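Local coordinates for 11S globulin seed storage protein (Amaranthus hypochondriacus, PDB 3QAC), which probably serves as a seed storage protein, a nutrient reservoir of the 11S globulin family built from two cupin domains per subunit, at residues Q129-L134 against S147-N152; E216-A221 against V226-A231; N428-S433 against F438-N443. All coordinates share one frame; numbering follows the deposited sequence.

Contact 1 of 3, residues Q129-L134 against S147-N152; sequences QKIRHL and SHWAYN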
loop_
_atom_site.group_PDB
_atom_site.type_symbol
_atom_site.label_atom_id
_atom_site.label_comp_id
_atom_site.label_asym_id
_atom_site.label_seq_id
_atom_site.Cartn_x
_atom_site.Cartn_y
_atom_site.Cartn_z
ATOM N N GLN A 129 22.782 19.189 -13.340
ATOM C CA GLN A 129 21.697 18.412 -13.914
ATOM C C GLN A 129 20.724 19.329 -14.634
ATOM O O GLN A 129 20.854 20.556 -14.584
ATOM C CB GLN A 129 20.978 17.583 -12.851
ATOM C CG GLN A 129 21.625 16.240 -12.541
ATOM C CD GLN A 129 20.706 15.371 -11.709
ATOM O OE1 GLN A 129 19.484 15.359 -11.916
ATOM N NE2 GLN A 129 21.277 14.653 -10.751
ATOM N N LYS A 130 19.767 18.727 -15.326
ATOM C CA LYS A 130 18.795 19.484 -16.102
ATOM C C LYS A 130 18.084 20.506 -15.225
ATOM O O LYS A 130 17.559 20.181 -14.154
ATOM C CB LYS A 130 17.774 18.556 -16.775
ATOM C CG LYS A 130 16.449 19.241 -17.107
ATOM C CD LYS A 130 15.896 18.809 -18.461
ATOM C CE LYS A 130 15.458 17.352 -18.461
ATOM N NZ LYS A 130 15.019 16.923 -19.826
ATOM N N ILE A 131 18.100 21.746 -15.689
ATOM C CA ILE A 131 17.329 22.817 -15.102
ATOM C C ILE A 131 16.004 22.828 -15.825
ATOM O O ILE A 131 15.959 22.689 -17.051
ATOM C CB ILE A 131 18.024 24.156 -15.332
ATOM C CG1 ILE A 131 19.299 24.228 -14.492
ATOM C CG2 ILE A 131 17.085 25.298 -15.015
ATOM C CD1 ILE A 131 19.124 23.755 -13.035
ATOM N N ARG A 132 14.919 22.950 -15.078
ATOM C CA ARG A 132 13.612 22.981 -15.710
ATOM C C ARG A 132 12.965 24.307 -15.377
ATOM O O ARG A 132 13.328 24.950 -14.396
ATOM C CB ARG A 132 12.743 21.826 -15.237
ATOM C CD ARG A 132 12.477 19.446 -14.843
ATOM N NE ARG A 132 12.534 18.103 -15.405
ATOM N NH1 ARG A 132 14.467 17.541 -14.306
ATOM N NH2 ARG A 132 13.443 16.017 -15.684
ATOM N N HIS A 133 12.019 24.723 -16.204
ATOM C CA HIS A 133 11.358 25.995 -16.009
ATOM C C HIS A 133 10.043 25.808 -15.273
ATOM O O HIS A 133 9.352 24.815 -15.463
ATOM C CB HIS A 133 11.125 26.684 -17.354
ATOM C CG HIS A 133 12.377 27.222 -17.975
ATOM N ND1 HIS A 133 12.840 28.499 -17.730
ATOM C CD2 HIS A 133 13.273 26.652 -18.816
ATOM C CE1 HIS A 133 13.964 28.695 -18.399
ATOM N NE2 HIS A 133 14.248 27.590 -19.068
ATOM N N LEU A 134 9.725 26.762 -14.410
ATOM C CA LEU A 134 8.444 26.782 -13.727
ATOM C C LEU A 134 7.679 27.976 -14.250
ATOM O O LEU A 134 8.231 29.073 -14.340
ATOM C CB LEU A 134 8.644 26.954 -12.222
ATOM C CG LEU A 134 9.483 25.914 -11.476
ATOM C CD1 LEU A 134 9.908 26.421 -10.100
ATOM C CD2 LEU A 134 8.713 24.623 -11.347
ATOM N N SER A 147 15.929 15.576 -4.030
ATOM C CA SER A 147 16.430 16.859 -3.597
ATOM C C SER A 147 16.173 17.888 -4.692
ATOM O O SER A 147 16.239 17.581 -5.889
ATOM C CB SER A 147 17.920 16.751 -3.321
ATOM O OG SER A 147 18.583 16.321 -4.499
ATOM N N HIS A 148 15.872 19.114 -4.298
ATOM C CA HIS A 148 15.549 20.117 -5.292
ATOM C C HIS A 148 15.622 21.507 -4.713
ATOM O O HIS A 148 15.435 21.714 -3.508
ATOM C CB HIS A 148 14.149 19.874 -5.845
ATOM C CG HIS A 148 13.083 19.927 -4.803
ATOM N ND1 HIS A 148 12.774 18.849 -4.006
ATOM C CD2 HIS A 148 12.275 20.939 -4.401
ATOM C CE1 HIS A 148 11.820 19.195 -3.156
ATOM N NE2 HIS A 148 11.494 20.454 -3.383
ATOM N N TRP A 149 15.900 22.461 -5.588
ATOM C CA TRP A 149 15.923 23.858 -5.215
ATOM C C TRP A 149 15.116 24.607 -6.254
ATOM O O TRP A 149 14.868 24.102 -7.350
ATOM C CB TRP A 149 17.358 24.371 -5.171
ATOM C CG TRP A 149 18.095 24.081 -6.424
ATOM C CD1 TRP A 149 18.844 22.979 -6.696
ATOM C CD2 TRP A 149 18.152 24.903 -7.591
ATOM N NE1 TRP A 149 19.372 23.064 -7.953
ATOM C CE2 TRP A 149 18.961 24.236 -8.530
ATOM C CE3 TRP A 149 17.602 26.144 -7.932
ATOM C CZ2 TRP A 149 19.227 24.755 -9.793
ATOM C CZ3 TRP A 149 17.872 26.664 -9.199
ATOM C CH2 TRP A 149 18.679 25.966 -10.110
ATOM N N ALA A 150 14.673 25.801 -5.904
ATOM C CA ALA A 150 13.949 26.628 -6.856
ATOM C C ALA A 150 14.491 28.044 -6.798
ATOM O O ALA A 150 15.040 28.482 -5.776
ATOM C CB ALA A 150 12.472 26.612 -6.557
ATOM N N TYR A 151 14.339 28.759 -7.901
ATOM C CA TYR A 151 14.793 30.134 -7.957
ATOM C C TYR A 151 13.844 30.975 -8.783
ATOM O O TYR A 151 13.419 30.574 -9.874
ATOM C CB TYR A 151 16.204 30.202 -8.526
ATOM C CG TYR A 151 16.669 31.604 -8.814
ATOM C CD1 TYR A 151 17.111 32.434 -7.789
ATOM C CD2 TYR A 151 16.662 32.106 -10.113
ATOM C CE1 TYR A 151 17.535 33.725 -8.051
ATOM C CE2 TYR A 151 17.088 33.388 -10.384
ATOM C CZ TYR A 151 17.524 34.192 -9.349
ATOM O OH TYR A 151 17.956 35.465 -9.617
ATOM N N ASN A 152 13.496 32.140 -8.256
ATOM C CA ASN A 152 12.633 33.038 -8.997
ATOM C C ASN A 152 13.447 33.990 -9.861
ATOM O O ASN A 152 13.991 34.973 -9.380
ATOM C CB ASN A 152 11.711 33.818 -8.078
ATOM C CG ASN A 152 10.761 34.711 -8.847
ATOM O OD1 ASN A 152 10.754 34.711 -10.083
ATOM N ND2 ASN A 152 9.948 35.479 -8.121
#
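Ile131 lays its CD1 methyl against the six-membered ring of Trp149: CD1 is 3.4 Å from Trp149 CZ2 and 3.7 Å from Trp149 CH2, so one methyl touches two neighbouring ring carbons from an oblique direction. The two side chains cross at about a right angle. Trp149 reaches the contact because its CG sits between backbone N and carbonyl carbon (chi1 52°), a rotation that carries the indole off its strand to Ile131. The CB of Tyr151 lies in the ring plane at the indole edge, and Leu421 of the second subunit packs on the same side chain, while Pro422 of that subunit packs on Ile131.

No hydrogen bond joins the two segments. Strand 80-86 runs between strands 131-135 and 147-151 and pairs antiparallel with both, in one of the two sheets of the N-terminal cupin beta-barrel; Thr83, for instance, bonds to the backbone of Arg132 and, through OG1, to Trp149 O. The contact therefore joins next-but-one strands by side chains alone. A lighter touch follows at Leu134, whose CD1 lies 4.4 Å from Ala150 CB, with Phe140 of strand 138-142 also against the leucine.

Contact 2 of 3, residues E216-A221 against V226-A231; sequences ETRLLA and VSEEIA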
loop_
_atom_site.group_PDB
_atom_site.type_symbol
_atom_site.label_atom_id
_atom_site.label_comp_id
_atom_site.label_asym_id
_atom_site.label_seq_id
_atom_site.Cartn_x
_atom_site.Cartn_y
_atom_site.Cartn_z
ATOM N N GLU A 216 30.273 15.547 11.671
ATOM C CA GLU A 216 31.607 15.953 12.068
ATOM C C GLU A 216 32.222 16.769 10.927
ATOM O O GLU A 216 32.345 16.286 9.803
ATOM C CB GLU A 216 32.436 14.697 12.347
ATOM C CG GLU A 216 33.395 14.807 13.504
ATOM C CD GLU A 216 34.720 15.371 13.084
ATOM O OE1 GLU A 216 34.852 16.618 13.022
ATOM O OE2 GLU A 216 35.625 14.554 12.807
ATOM N N THR A 217 32.595 18.011 11.221
ATOM C CA THR A 217 33.130 18.935 10.220
ATOM C C THR A 217 34.310 18.347 9.461
ATOM O O THR A 217 34.404 18.487 8.242
ATOM C CB THR A 217 33.540 20.271 10.866
ATOM O OG1 THR A 217 32.437 20.780 11.630
ATOM C CG2 THR A 217 33.939 21.295 9.808
ATOM N N ARG A 218 35.204 17.681 10.185
ATOM C CA ARG A 218 36.355 17.044 9.569
ATOM C C ARG A 218 35.892 16.109 8.453
ATOM O O ARG A 218 36.256 16.303 7.297
ATOM C CB ARG A 218 37.189 16.291 10.617
ATOM C CG ARG A 218 38.508 15.739 10.076
ATOM C CD ARG A 218 39.465 15.340 11.198
ATOM N NE ARG A 218 39.636 16.398 12.198
ATOM C CZ ARG A 218 39.343 16.265 13.493
ATOM N NH1 ARG A 218 38.870 15.110 13.957
ATOM N NH2 ARG A 218 39.531 17.285 14.330
ATOM N N LEU A 219 35.084 15.111 8.815
ATOM C CA LEU A 219 34.479 14.187 7.859
ATOM C C LEU A 219 33.912 14.918 6.644
ATOM O O LEU A 219 34.063 14.452 5.516
ATOM C CB LEU A 219 33.388 13.333 8.525
ATOM C CG LEU A 219 33.811 11.981 9.126
ATOM C CD1 LEU A 219 32.677 11.294 9.908
ATOM C CD2 LEU A 219 34.338 11.054 8.046
ATOM N N LEU A 220 33.272 16.063 6.871
ATOM C CA LEU A 220 32.737 16.855 5.765
ATOM C C LEU A 220 33.821 17.330 4.823
ATOM O O LEU A 220 33.743 17.110 3.610
ATOM C CB LEU A 220 31.943 18.056 6.274
ATOM C CG LEU A 220 30.495 17.771 6.664
ATOM C CD1 LEU A 220 29.669 19.032 6.535
ATOM C CD2 LEU A 220 29.903 16.667 5.800
ATOM N N ALA A 221 34.827 17.994 5.387
ATOM C CA ALA A 221 35.943 18.517 4.613
ATOM C C ALA A 221 36.594 17.394 3.810
ATOM O O ALA A 221 36.826 17.510 2.597
ATOM C CB ALA A 221 36.958 19.175 5.540
ATOM N N VAL A 226 37.855 19.253 0.616
ATOM C CA VAL A 226 37.701 20.685 0.790
ATOM C C VAL A 226 38.237 21.095 2.155
ATOM O O VAL A 226 38.364 20.255 3.056
ATOM C CB VAL A 226 36.217 21.084 0.588
ATOM C CG1 VAL A 226 35.636 21.747 1.823
ATOM C CG2 VAL A 226 36.055 21.951 -0.662
ATOM N N SER A 227 38.587 22.370 2.306
ATOM C CA SER A 227 39.149 22.827 3.571
ATOM C C SER A 227 38.091 22.737 4.659
ATOM O O SER A 227 36.899 22.686 4.360
ATOM C CB SER A 227 39.686 24.258 3.457
ATOM O OG SER A 227 38.639 25.203 3.313
ATOM N N GLU A 228 38.529 22.712 5.917
ATOM C CA GLU A 228 37.601 22.749 7.047
ATOM C C GLU A 228 36.747 24.012 7.028
ATOM O O GLU A 228 35.535 23.947 7.195
ATOM C CB GLU A 228 38.346 22.656 8.383
ATOM C CG GLU A 228 38.391 21.257 8.990
ATOM C CD GLU A 228 38.594 21.283 10.498
ATOM O OE1 GLU A 228 38.247 22.310 11.119
ATOM O OE2 GLU A 228 39.097 20.282 11.065
ATOM N N GLU A 229 37.376 25.162 6.831
ATOM C CA GLU A 229 36.647 26.421 6.911
ATOM C C GLU A 229 35.458 26.389 5.956
ATOM O O GLU A 229 34.365 26.854 6.289
ATOM C CB GLU A 229 37.556 27.613 6.593
ATOM C CG GLU A 229 39.050 27.346 6.755
ATOM C CD GLU A 229 39.514 27.332 8.204
ATOM O OE1 GLU A 229 38.696 27.042 9.106
ATOM O OE2 GLU A 229 40.712 27.606 8.441
ATOM N N ILE A 230 35.677 25.838 4.766
ATOM C CA ILE A 230 34.613 25.744 3.773
ATOM C C ILE A 230 33.566 24.706 4.182
ATOM O O ILE A 230 32.367 24.917 3.990
ATOM C CB ILE A 230 35.161 25.455 2.369
ATOM C CG1 ILE A 230 35.700 26.747 1.753
ATOM C CG2 ILE A 230 34.073 24.871 1.474
ATOM C CD1 ILE A 230 36.089 26.613 0.302
ATOM N N ALA A 231 34.018 23.601 4.766
ATOM C CA ALA A 231 33.092 22.617 5.318
ATOM C C ALA A 231 32.098 23.260 6.296
ATOM O O ALA A 231 30.919 22.916 6.294
ATOM C CB ALA A 231 33.848 21.473 5.991
#
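Ala221 and Val226 are joined by the one hydrogen bond between the segments: Val226 N donates to Ala221 O over 2.8 Å, nearly straight at 171°, with the donor tilted 24° from the carbonyl plane. This bond ties the residue before Ser227 back to helix 217-224.

Each helix start has a side-chain acceptor. Glu216, the N-cap of the first helix, takes Arg218 N on OE1 at 3.0 Å, the donor coming from above the carboxylate plane. Its OE2 lies 3.5 Å from Arg218 NH1, but well out of the guanidinium plane, so this salt bridge rests on charge alone. Ser227 caps the second helix, its OG accepting a weak bond from Ile230 N at 3.4 Å. Across the gap Glu228 runs alongside Arg218, pointing the same way; Glu228 OE2 is 4.1 Å from Arg218 NE, too far for a salt bridge, though the opposite charges probably attract. Thr217 OG1 is satisfied by Gln235 OE1, while its CG2, anti to the backbone N, faces the second helix and meets Ala231 CB at 3.8 Å.

Ala231 CB fills the centre of the apolar contact, also touching Leu220 CB and, at 3.9 Å, Ala221 CB. The two small alanines let the backbones come close. The segments also meet the second subunit, where Gln358 OE1 accepts from Glu216 N and Gly439 packs on Val226. Two short capped helices in succession, joined by a tight connection, form a helical hairpin, as in the helical extensions of the cupin domains of seed storage globulins.

Contact 3 of 3, residues N428-S433 against F438-N443; sequences NIYQIS and FGLKFN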
loop_
_atom_site.group_PDB
_atom_site.type_symbol
_atom_site.label_atom_id
_atom_site.label_comp_id
_atom_site.label_asym_id
_atom_site.label_seq_id
_atom_site.Cartn_x
_atom_site.Cartn_y
_atom_site.Cartn_z
ATOM N N ASN A 428 -38.936 5.307 -9.818
ATOM C CA ASN A 428 -39.123 4.416 -8.677
ATOM C C ASN A 428 -38.345 4.789 -7.397
ATOM O O ASN A 428 -38.909 4.741 -6.302
ATOM C CB ASN A 428 -38.845 2.965 -9.075
ATOM C CG ASN A 428 -40.120 2.179 -9.346
ATOM O OD1 ASN A 428 -41.158 2.444 -8.745
ATOM N ND2 ASN A 428 -40.044 1.212 -10.252
ATOM N N ILE A 429 -37.066 5.149 -7.521
ATOM C CA ILE A 429 -36.267 5.460 -6.332
ATOM C C ILE A 429 -36.598 6.828 -5.781
ATOM O O ILE A 429 -36.369 7.101 -4.604
ATOM C CB ILE A 429 -34.731 5.401 -6.572
ATOM C CG1 ILE A 429 -34.306 6.417 -7.639
ATOM C CG2 ILE A 429 -34.283 3.992 -6.918
ATOM C CD1 ILE A 429 -32.829 6.414 -7.921
ATOM N N TYR A 430 -37.122 7.700 -6.631
ATOM C CA TYR A 430 -37.453 9.034 -6.168
ATOM C C TYR A 430 -38.952 9.202 -5.978
ATOM O O TYR A 430 -39.406 10.239 -5.507
ATOM C CB TYR A 430 -36.864 10.088 -7.108
ATOM C CG TYR A 430 -35.354 10.082 -7.082
ATOM C CD1 TYR A 430 -34.617 9.848 -8.241
ATOM C CD2 TYR A 430 -34.658 10.258 -5.881
ATOM C CE1 TYR A 430 -33.230 9.830 -8.223
ATOM C CE2 TYR A 430 -33.270 10.237 -5.845
ATOM C CZ TYR A 430 -32.555 10.021 -7.025
ATOM O OH TYR A 430 -31.167 9.990 -7.018
ATOM N N GLN A 431 -39.711 8.165 -6.325
ATOM C CA GLN A 431 -41.167 8.201 -6.188
ATOM C C GLN A 431 -41.725 9.394 -6.955
ATOM O O GLN A 431 -42.340 10.292 -6.383
ATOM C CB GLN A 431 -41.566 8.253 -4.708
ATOM C CG GLN A 431 -40.996 7.079 -3.911
ATOM C CD GLN A 431 -41.623 6.891 -2.538
ATOM O OE1 GLN A 431 -41.474 7.733 -1.654
ATOM N NE2 GLN A 431 -42.301 5.763 -2.347
ATOM N N ILE A 432 -41.475 9.406 -8.259
ATOM C CA ILE A 432 -41.923 10.492 -9.118
ATOM C C ILE A 432 -42.364 9.908 -10.462
ATOM O O ILE A 432 -42.183 8.713 -10.715
ATOM C CB ILE A 432 -40.821 11.564 -9.303
ATOM C CG1 ILE A 432 -39.543 10.936 -9.861
ATOM C CG2 ILE A 432 -40.512 12.262 -7.978
ATOM C CD1 ILE A 432 -38.395 11.917 -9.977
ATOM N N SER A 433 -42.966 10.732 -11.314
ATOM C CA SER A 433 -43.506 10.225 -12.569
ATOM C C SER A 433 -42.390 9.864 -13.531
ATOM O O SER A 433 -41.241 10.259 -13.347
ATOM C CB SER A 433 -44.447 11.239 -13.230
ATOM O OG SER A 433 -43.723 12.327 -13.774
ATOM N N PHE A 438 -37.842 11.945 -16.262
ATOM C CA PHE A 438 -37.221 12.365 -17.518
ATOM C C PHE A 438 -36.517 13.699 -17.372
ATOM O O PHE A 438 -35.336 13.827 -17.691
ATOM C CB PHE A 438 -38.266 12.463 -18.632
ATOM C CG PHE A 438 -37.679 12.632 -20.017
ATOM C CD1 PHE A 438 -37.255 13.880 -20.466
ATOM C CD2 PHE A 438 -37.573 11.538 -20.877
ATOM C CE1 PHE A 438 -36.723 14.035 -21.743
ATOM C CE2 PHE A 438 -37.047 11.679 -22.158
ATOM C CZ PHE A 438 -36.622 12.930 -22.596
ATOM N N GLY A 439 -37.244 14.697 -16.893
ATOM C CA GLY A 439 -36.673 16.014 -16.697
ATOM C C GLY A 439 -35.536 16.021 -15.692
ATOM O O GLY A 439 -34.549 16.756 -15.847
ATOM N N LEU A 440 -35.680 15.210 -14.646
ATOM C CA LEU A 440 -34.593 15.036 -13.699
ATOM C C LEU A 440 -33.360 14.553 -14.461
ATOM O O LEU A 440 -32.248 15.020 -14.217
ATOM C CB LEU A 440 -34.980 14.034 -12.615
ATOM C CG LEU A 440 -33.923 13.789 -11.535
ATOM C CD1 LEU A 440 -33.473 15.111 -10.944
ATOM C CD2 LEU A 440 -34.466 12.859 -10.453
ATOM N N LYS A 441 -33.565 13.635 -15.402
ATOM C CA LYS A 441 -32.458 13.084 -16.168
ATOM C C LYS A 441 -31.896 14.045 -17.205
ATOM O O LYS A 441 -30.679 14.149 -17.348
ATOM C CB LYS A 441 -32.844 11.771 -16.852
ATOM C CG LYS A 441 -33.048 10.614 -15.896
ATOM C CD LYS A 441 -33.153 9.281 -16.631
ATOM C CE LYS A 441 -31.891 8.962 -17.413
ATOM N NZ LYS A 441 -31.946 7.593 -18.002
ATOM N N PHE A 442 -32.758 14.746 -17.936
ATOM C CA PHE A 442 -32.284 15.414 -19.150
ATOM C C PHE A 442 -32.363 16.935 -19.173
ATOM O O PHE A 442 -31.814 17.566 -20.065
ATOM C CB PHE A 442 -32.972 14.820 -20.374
ATOM C CG PHE A 442 -32.764 13.345 -20.518
ATOM C CD1 PHE A 442 -31.567 12.844 -21.012
ATOM C CD2 PHE A 442 -33.762 12.454 -20.160
ATOM C CE1 PHE A 442 -31.366 11.478 -21.153
ATOM C CE2 PHE A 442 -33.571 11.085 -20.298
ATOM C CZ PHE A 442 -32.370 10.595 -20.797
ATOM N N ASN A 443 -33.026 17.524 -18.189
ATOM C CA ASN A 443 -33.145 18.976 -18.120
ATOM C C ASN A 443 -31.809 19.684 -18.048
ATOM O O ASN A 443 -31.722 20.891 -18.245
ATOM C CB ASN A 443 -34.022 19.377 -16.941
ATOM C CG ASN A 443 -35.461 19.088 -17.203
ATOM O OD1 ASN A 443 -35.792 18.577 -18.268
ATOM N ND2 ASN A 443 -36.334 19.412 -16.254
#
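Leu440 reaches across to Tyr430 and Ile432 with a single methyl, CD2. From CB, which points toward segment 428-433, the chain continues to CG, anti to the backbone N (chi1 -179°), and this extended first step carries the branch point out from helix 434-442. There the side chain forks. CD2 takes the whole of the direct contact: it lies 3.7 Å from Tyr430 CD1 and 4.0 Å from Tyr430 CE1, approaching that side of the ring obliquely, and 4.1 Å from Ile432 CD1. The one methyl thus meets an aromatic ring and an aliphatic tip on neighbouring sides, crossing each side chain at about a right angle. Val426 of the preceding helix and Ile418 of helix 417-420 also pack on Leu440, and Ile418 touches Tyr430 as well.

Helices 423-430 and 434-442 belong to the helical extension of the C-terminal cupin domain, which precedes the last short strand, 449-450. Their connection turns at Gln431, which leaves the first helix with positive phi, and Ser433 is the N-cap of helix 434-442, its OG accepting from Glu435 N. Ile432, between these two residues, directs its CB toward Leu440, so the connection itself supplies part of the apolar contact.

The Tyr430 ring has Ile429 CG1 3.5 Å above one face, offset toward the rim. Its phenol end is turned to the third subunit, where OH is hydrogen-bonded to Leu183 O, and Phe212 of that subunit packs on the tyrosine. Beside Leu440 in the sequence, Lys441 is engaged by the same neighbour: its NZ forms a salt bridge with Asp126 OD2 and a hydrogen bond with Gln127 O, both of the third subunit.

How the contacts relate
Along the chain the contacts follow in series without touching. Contact 1 belongs to the N-terminal cupin barrel, while contacts 2 and 3 are helix pairs at the two far ends of the elongated subunit, their centres about 75 Å apart on opposite sides of the chain's centre. Contact 1 lies on the side of contact 2, about 27 Å from it between centres, against about 54 Å to contact 3. Both contacts 1 and 2 meet the second subunit, contact 3 the third. The two ends meet between copies: Ile230 of contact 2 packs on Glu436 of the second subunit, a residue between the two segments of that copy's contact 3.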